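Local coordinates for binding domain (Hc) of Paraclostridial Mosquitocidal Protein 1 (PDB 6HOX) that probably mediates host nerve cell targeting as the receptor-binding domain of a botulinum-like neurotoxin that specifically targets Anopheles mosquitoes, at residues R386-A399 with W410-Y422. Numbering follows the deposited sequence.
Sequences RIFEMYRNGLLSIA and WYLYSSGWYLDNY
Leu419 lies over the start of strand 394-398 and can be followed outward from its backbone. Leu419 CB sits 3.8 Å from Gly394 CA. CG, anti to the backbone N (chi1 177°), carries the two methyls toward 386-399. Leu419 CD2 rests on the Gly394 backbone and reaches Asn393 CB at 4.1 Å. Leu419 CD1 touches Leu395 CD2 at 4.0 Å and lies over one face of the Arg386 guanidinium, nearer its NE side than its centre. Leu395 CD1 goes on to meet Tyr422 CD1 at 3.5 Å.

Alongside, strands 394-398 and 410-415 pair antiparallel as the two arms of a hairpin in the trefoil-type C-terminal half of the receptor-binding domain. Leu395 with Ser415 and Ser397 with Tyr413 are the hydrogen-bonded pairs. Ser415 O accepts from Leu395 N and Leu419 N, from opposite faces of its carbonyl plane, so one oxygen ties the strand pairing to the first helical turn. Ser415 OG caps that helix by accepting from Tyr418 N at 2.9 Å.

Ser414 OG donates to Arg392 O at 2.7 Å. This anchors the 389-393 turn, where Arg392 grips Glu389 side-on. Arg392 also bonds to Pro350 O and Glu357 O. At the far end, the Tyr413 ring turns its edge to Ile398 O, with Tyr413 CE1 3.4 Å from that oxygen.

The chemistry is therefore divided: backbone bonds fix the strand register, two serine hydroxyls secure the turn and the helix start, and the methyls of Leu419 and Leu395 pack helix 416-420 against the start of strand 394-398.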
loop_
_atom_site.group_PDB
_atom_site.type_symbol
_atom_site.label_atom_id
_atom_site.label_comp_id
_atom_site.label_asym_id
_atom_site.label_seq_id
_atom_site.Cartn_x
_atom_site.Cartn_y
_atom_site.Cartn_z
ATOM N N ARG A 386 -10.424 -12.393 -15.412
ATOM C CA ARG A 386 -11.198 -13.493 -15.921
ATOM C C ARG A 386 -11.433 -13.272 -17.415
ATOM O O ARG A 386 -11.941 -12.215 -17.820
ATOM C CB ARG A 386 -12.524 -13.638 -15.172
ATOM C CG ARG A 386 -13.337 -14.856 -15.596
ATOM C CD ARG A 386 -14.363 -15.301 -14.574
ATOM N NE ARG A 386 -15.198 -16.413 -15.036
ATOM C CZ ARG A 386 -16.175 -16.981 -14.313
ATOM N NH1 ARG A 386 -16.440 -16.543 -13.088
ATOM N NH2 ARG A 386 -16.877 -17.994 -14.813
ATOM N N ILE A 387 -11.069 -14.301 -18.192
ATOM C CA ILE A 387 -11.240 -14.372 -19.633
ATOM C C ILE A 387 -12.531 -15.154 -19.904
ATOM O O ILE A 387 -12.665 -16.297 -19.445
ATOM C CB ILE A 387 -10.043 -15.087 -20.305
ATOM C CG1 ILE A 387 -8.678 -14.527 -19.887
ATOM C CG2 ILE A 387 -10.217 -15.118 -21.815
ATOM C CD1 ILE A 387 -8.497 -13.070 -20.180
ATOM N N PHE A 388 -13.448 -14.531 -20.650
ATOM C CA PHE A 388 -14.704 -15.126 -21.104
ATOM C C PHE A 388 -14.617 -15.288 -22.614
ATOM O O PHE A 388 -14.580 -14.290 -23.325
ATOM C CB PHE A 388 -15.917 -14.234 -20.822
ATOM C CG PHE A 388 -16.267 -14.127 -19.366
ATOM C CD1 PHE A 388 -17.106 -15.055 -18.772
ATOM C CD2 PHE A 388 -15.728 -13.119 -18.582
ATOM C CE1 PHE A 388 -17.404 -14.978 -17.423
ATOM C CE2 PHE A 388 -16.031 -13.045 -17.232
ATOM C CZ PHE A 388 -16.869 -13.973 -16.656
ATOM N N GLU A 389 -14.568 -16.537 -23.075
ATOM C CA GLU A 389 -14.401 -16.818 -24.496
ATOM C C GLU A 389 -15.024 -18.183 -24.774
ATOM O O GLU A 389 -15.020 -19.066 -23.921
ATOM C CB GLU A 389 -12.920 -16.765 -24.886
ATOM C CG GLU A 389 -12.674 -16.688 -26.385
ATOM C CD GLU A 389 -12.372 -17.983 -27.132
ATOM O OE1 GLU A 389 -12.063 -19.020 -26.494
ATOM O OE2 GLU A 389 -12.413 -17.938 -28.374
ATOM N N MET A 390 -15.542 -18.335 -25.990
ATOM C CA MET A 390 -16.359 -19.487 -26.331
ATOM C C MET A 390 -15.682 -20.788 -25.879
ATOM O O MET A 390 -16.302 -21.598 -25.215
ATOM C CB MET A 390 -16.633 -19.541 -27.835
ATOM C CG MET A 390 -17.964 -20.182 -28.145
ATOM S SD MET A 390 -18.603 -19.623 -29.723
ATOM C CE MET A 390 -20.207 -20.428 -29.713
ATOM N N TYR A 391 -14.399 -20.965 -26.200
ATOM C CA TYR A 391 -13.733 -22.239 -25.960
ATOM C C TYR A 391 -12.668 -22.163 -24.865
ATOM O O TYR A 391 -12.194 -23.193 -24.471
ATOM C CB TYR A 391 -13.069 -22.743 -27.242
ATOM C CG TYR A 391 -14.020 -22.806 -28.406
ATOM C CD1 TYR A 391 -15.049 -23.737 -28.440
ATOM C CD2 TYR A 391 -13.919 -21.900 -29.448
ATOM C CE1 TYR A 391 -15.943 -23.778 -29.502
ATOM C CE2 TYR A 391 -14.799 -21.933 -30.514
ATOM C CZ TYR A 391 -15.817 -22.869 -30.539
ATOM O OH TYR A 391 -16.680 -22.874 -31.592
ATOM N N ARG A 392 -12.279 -20.964 -24.412
ATOM C CA ARG A 392 -11.068 -20.825 -23.595
ATOM C C ARG A 392 -11.313 -19.899 -22.394
ATOM O O ARG A 392 -10.481 -19.062 -22.052
ATOM C CB ARG A 392 -9.914 -20.342 -24.474
ATOM C CG ARG A 392 -9.462 -21.360 -25.517
ATOM C CD ARG A 392 -8.645 -20.732 -26.634
ATOM N NE ARG A 392 -9.437 -19.853 -27.484
ATOM C CZ ARG A 392 -8.980 -19.277 -28.596
ATOM N NH1 ARG A 392 -7.726 -19.475 -28.970
ATOM N NH2 ARG A 392 -9.768 -18.513 -29.327
ATOM N N ASN A 393 -12.436 -20.108 -21.706
ATOM C CA ASN A 393 -12.691 -19.442 -20.426
ATOM C C ASN A 393 -11.551 -19.779 -19.474
ATOM O O ASN A 393 -11.098 -20.908 -19.464
ATOM C CB ASN A 393 -13.993 -19.901 -19.784
ATOM C CG ASN A 393 -15.207 -19.464 -20.565
ATOM O OD1 ASN A 393 -15.244 -18.365 -21.104
ATOM N ND2 ASN A 393 -16.199 -20.331 -20.630
ATOM N N GLY A 394 -11.099 -18.793 -18.697
ATOM C CA GLY A 394 -10.052 -19.038 -17.694
ATOM C C GLY A 394 -9.687 -17.790 -16.907
ATOM O O GLY A 394 -10.282 -16.742 -17.071
ATOM N N LEU A 395 -8.704 -17.943 -16.017
ATOM C CA LEU A 395 -8.070 -16.824 -15.343
ATOM C C LEU A 395 -6.751 -16.555 -16.055
ATOM O O LEU A 395 -6.030 -17.491 -16.443
ATOM C CB LEU A 395 -7.818 -17.142 -13.863
ATOM C CG LEU A 395 -9.061 -17.342 -13.005
ATOM C CD1 LEU A 395 -8.694 -17.725 -11.570
ATOM C CD2 LEU A 395 -9.927 -16.098 -13.001
ATOM N N LEU A 396 -6.459 -15.272 -16.235
ATOM C CA LEU A 396 -5.219 -14.864 -16.845
ATOM C C LEU A 396 -4.070 -15.263 -15.915
ATOM O O LEU A 396 -4.072 -14.951 -14.707
ATOM C CB LEU A 396 -5.241 -13.359 -17.095
ATOM C CG LEU A 396 -3.983 -12.820 -17.770
ATOM C CD1 LEU A 396 -3.935 -13.253 -19.233
ATOM C CD2 LEU A 396 -3.915 -11.318 -17.637
ATOM N N SER A 397 -3.110 -15.983 -16.493
ATOM C CA SER A 397 -1.932 -16.422 -15.795
ATOM C C SER A 397 -0.719 -16.370 -16.740
ATOM O O SER A 397 -0.818 -15.896 -17.869
ATOM C CB SER A 397 -2.139 -17.787 -15.218
ATOM O OG SER A 397 -1.162 -18.048 -14.221
ATOM N N ILE A 398 0.434 -16.785 -16.217
ATOM C CA ILE A 398 1.668 -16.941 -16.971
ATOM C C ILE A 398 1.931 -18.439 -17.075
ATOM O O ILE A 398 1.689 -19.165 -16.108
ATOM C CB ILE A 398 2.849 -16.188 -16.328
ATOM C CG1 ILE A 398 2.937 -16.433 -14.820
ATOM C CG2 ILE A 398 2.766 -14.705 -16.657
ATOM C CD1 ILE A 398 4.243 -16.011 -14.197
ATOM N N ALA A 399 2.356 -18.879 -18.267
ATOM C CA ALA A 399 2.523 -20.302 -18.579
ATOM C C ALA A 399 3.860 -20.795 -18.011
ATOM O O ALA A 399 4.924 -20.385 -18.501
ATOM C CB ALA A 399 2.422 -20.511 -20.070
ATOM N N TRP A 410 7.799 -15.775 -19.816
ATOM C CA TRP A 410 6.603 -16.573 -19.618
ATOM C C TRP A 410 5.461 -15.898 -20.367
ATOM O O TRP A 410 5.212 -14.705 -20.161
ATOM C CB TRP A 410 6.294 -16.744 -18.128
ATOM C CG TRP A 410 7.423 -17.362 -17.366
ATOM C CD1 TRP A 410 7.659 -18.692 -17.182
ATOM C CD2 TRP A 410 8.516 -16.669 -16.734
ATOM N NE1 TRP A 410 8.810 -18.876 -16.465
ATOM C CE2 TRP A 410 9.354 -17.654 -16.167
ATOM C CE3 TRP A 410 8.861 -15.320 -16.581
ATOM C CZ2 TRP A 410 10.511 -17.330 -15.456
ATOM C CZ3 TRP A 410 10.003 -15.000 -15.878
ATOM C CH2 TRP A 410 10.819 -15.994 -15.329
ATOM N N TYR A 411 4.824 -16.657 -21.266
ATOM C CA TYR A 411 3.701 -16.154 -22.067
ATOM C C TYR A 411 2.465 -16.051 -21.176
ATOM O O TYR A 411 2.355 -16.768 -20.174
ATOM C CB TYR A 411 3.470 -17.037 -23.296
ATOM C CG TYR A 411 4.554 -16.865 -24.330
ATOM C CD1 TYR A 411 4.515 -15.803 -25.221
ATOM C CD2 TYR A 411 5.649 -17.716 -24.376
ATOM C CE1 TYR A 411 5.512 -15.616 -26.161
ATOM C CE2 TYR A 411 6.661 -17.536 -25.306
ATOM C CZ TYR A 411 6.592 -16.481 -26.203
ATOM O OH TYR A 411 7.583 -16.272 -27.119
ATOM N N LEU A 412 1.572 -15.134 -21.538
ATOM C CA LEU A 412 0.292 -15.002 -20.836
ATOM C C LEU A 412 -0.693 -16.002 -21.459
ATOM O O LEU A 412 -0.654 -16.225 -22.678
ATOM C CB LEU A 412 -0.221 -13.564 -20.960
ATOM C CG LEU A 412 0.350 -12.535 -19.986
ATOM C CD1 LEU A 412 1.854 -12.428 -20.118
ATOM C CD2 LEU A 412 -0.291 -11.176 -20.228
ATOM N N TYR A 413 -1.547 -16.616 -20.628
ATOM C CA TYR A 413 -2.557 -17.550 -21.132
ATOM C C TYR A 413 -3.812 -17.544 -20.247
ATOM O O TYR A 413 -3.793 -17.122 -19.068
ATOM C CB TYR A 413 -1.948 -18.948 -21.311
ATOM C CG TYR A 413 -1.918 -19.810 -20.079
ATOM C CD1 TYR A 413 -1.026 -19.544 -19.046
ATOM C CD2 TYR A 413 -2.773 -20.894 -19.939
ATOM C CE1 TYR A 413 -1.010 -20.308 -17.888
ATOM C CE2 TYR A 413 -2.761 -21.676 -18.793
ATOM C CZ TYR A 413 -1.872 -21.384 -17.770
ATOM O OH TYR A 413 -1.821 -22.159 -16.648
ATOM N N SER A 414 -4.920 -18.002 -20.844
ATOM C CA SER A 414 -6.188 -18.195 -20.152
ATOM C C SER A 414 -6.265 -19.607 -19.555
ATOM O O SER A 414 -6.455 -20.559 -20.295
ATOM C CB SER A 414 -7.331 -17.944 -21.072
ATOM O OG SER A 414 -8.547 -18.228 -20.413
ATOM N N SER A 415 -6.147 -19.722 -18.223
ATOM C CA SER A 415 -6.146 -21.028 -17.526
ATOM C C SER A 415 -7.568 -21.413 -17.110
ATOM O O SER A 415 -8.127 -20.839 -16.176
ATOM C CB SER A 415 -5.237 -21.057 -16.311
ATOM O OG SER A 415 -5.392 -22.293 -15.595
ATOM N N GLY A 416 -8.124 -22.402 -17.819
ATOM C CA GLY A 416 -9.395 -23.025 -17.470
ATOM C C GLY A 416 -9.278 -23.799 -16.173
ATOM O O GLY A 416 -10.175 -23.753 -15.358
ATOM N N TRP A 417 -8.131 -24.461 -15.962
ATOM C CA TRP A 417 -7.890 -25.242 -14.738
ATOM C C TRP A 417 -7.919 -24.336 -13.496
ATOM O O TRP A 417 -8.537 -24.670 -12.508
ATOM C CB TRP A 417 -6.571 -26.014 -14.813
ATOM C CG TRP A 417 -6.362 -26.872 -13.606
ATOM C CD1 TRP A 417 -5.540 -26.625 -12.550
ATOM C CD2 TRP A 417 -7.029 -28.105 -13.314
ATOM N NE1 TRP A 417 -5.662 -27.614 -11.616
ATOM C CE2 TRP A 417 -6.569 -28.537 -12.052
ATOM C CE3 TRP A 417 -7.996 -28.870 -13.977
ATOM C CZ2 TRP A 417 -7.023 -29.707 -11.450
ATOM C CZ3 TRP A 417 -8.451 -30.023 -13.378
ATOM C CH2 TRP A 417 -7.962 -30.441 -12.136
ATOM N N TYR A 418 -7.213 -23.208 -13.549
ATOM C CA TYR A 418 -7.158 -22.288 -12.396
ATOM C C TYR A 418 -8.544 -21.707 -12.130
ATOM O O TYR A 418 -8.928 -21.515 -10.980
ATOM C CB TYR A 418 -6.137 -21.172 -12.607
ATOM C CG TYR A 418 -4.713 -21.643 -12.700
ATOM C CD1 TYR A 418 -4.361 -22.927 -12.317
ATOM C CD2 TYR A 418 -3.711 -20.807 -13.167
ATOM C CE1 TYR A 418 -3.061 -23.376 -12.418
ATOM C CE2 TYR A 418 -2.403 -21.251 -13.284
ATOM C CZ TYR A 418 -2.077 -22.538 -12.894
ATOM O OH TYR A 418 -0.808 -23.018 -12.984
ATOM N N LEU A 419 -9.282 -21.415 -13.194
ATOM C CA LEU A 419 -10.630 -20.888 -13.018
ATOM C C LEU A 419 -11.491 -21.906 -12.263
ATOM O O LEU A 419 -12.040 -21.582 -11.219
ATOM C CB LEU A 419 -11.244 -20.558 -14.375
ATOM C CG LEU A 419 -12.691 -20.070 -14.330
ATOM C CD1 LEU A 419 -12.804 -18.751 -13.567
ATOM C CD2 LEU A 419 -13.230 -19.911 -15.743
ATOM N N ASP A 420 -11.588 -23.132 -12.793
ATOM C CA ASP A 420 -12.527 -24.119 -12.257
ATOM C C ASP A 420 -12.109 -24.596 -10.858
ATOM O O ASP A 420 -12.966 -24.962 -10.069
ATOM C CB ASP A 420 -12.665 -25.342 -13.175
ATOM C CG ASP A 420 -13.230 -25.042 -14.553
ATOM O OD1 ASP A 420 -13.855 -23.964 -14.720
ATOM O OD2 ASP A 420 -13.001 -25.869 -15.467
ATOM N N ASN A 421 -10.810 -24.560 -10.542
ATOM C CA ASN A 421 -10.303 -25.071 -9.254
ATOM C C ASN A 421 -9.740 -23.933 -8.380
ATOM O O ASN A 421 -8.925 -24.160 -7.489
ATOM C CB ASN A 421 -9.264 -26.159 -9.521
ATOM C CG ASN A 421 -9.862 -27.330 -10.270
ATOM O OD1 ASN A 421 -9.681 -27.445 -11.488
ATOM N ND2 ASN A 421 -10.626 -28.147 -9.563
ATOM N N TYR A 422 -10.199 -22.703 -8.599
ATOM C CA TYR A 422 -9.567 -21.556 -7.945
ATOM C C TYR A 422 -9.448 -21.772 -6.432
ATOM O O TYR A 422 -8.381 -21.547 -5.851
ATOM C CB TYR A 422 -10.331 -20.257 -8.187
ATOM C CG TYR A 422 -9.622 -19.075 -7.583
ATOM C CD1 TYR A 422 -8.456 -18.593 -8.152
ATOM C CD2 TYR A 422 -10.070 -18.481 -6.411
ATOM C CE1 TYR A 422 -7.775 -17.515 -7.605
ATOM C CE2 TYR A 422 -9.395 -17.411 -5.845
ATOM C CZ TYR A 422 -8.243 -16.926 -6.443
ATOM O OH TYR A 422 -7.567 -15.865 -5.920
HETATM O O HOH W 1 1.103 -22.559 -16.269
HETATM O O HOH W 2 5.682 -19.597 -20.998
#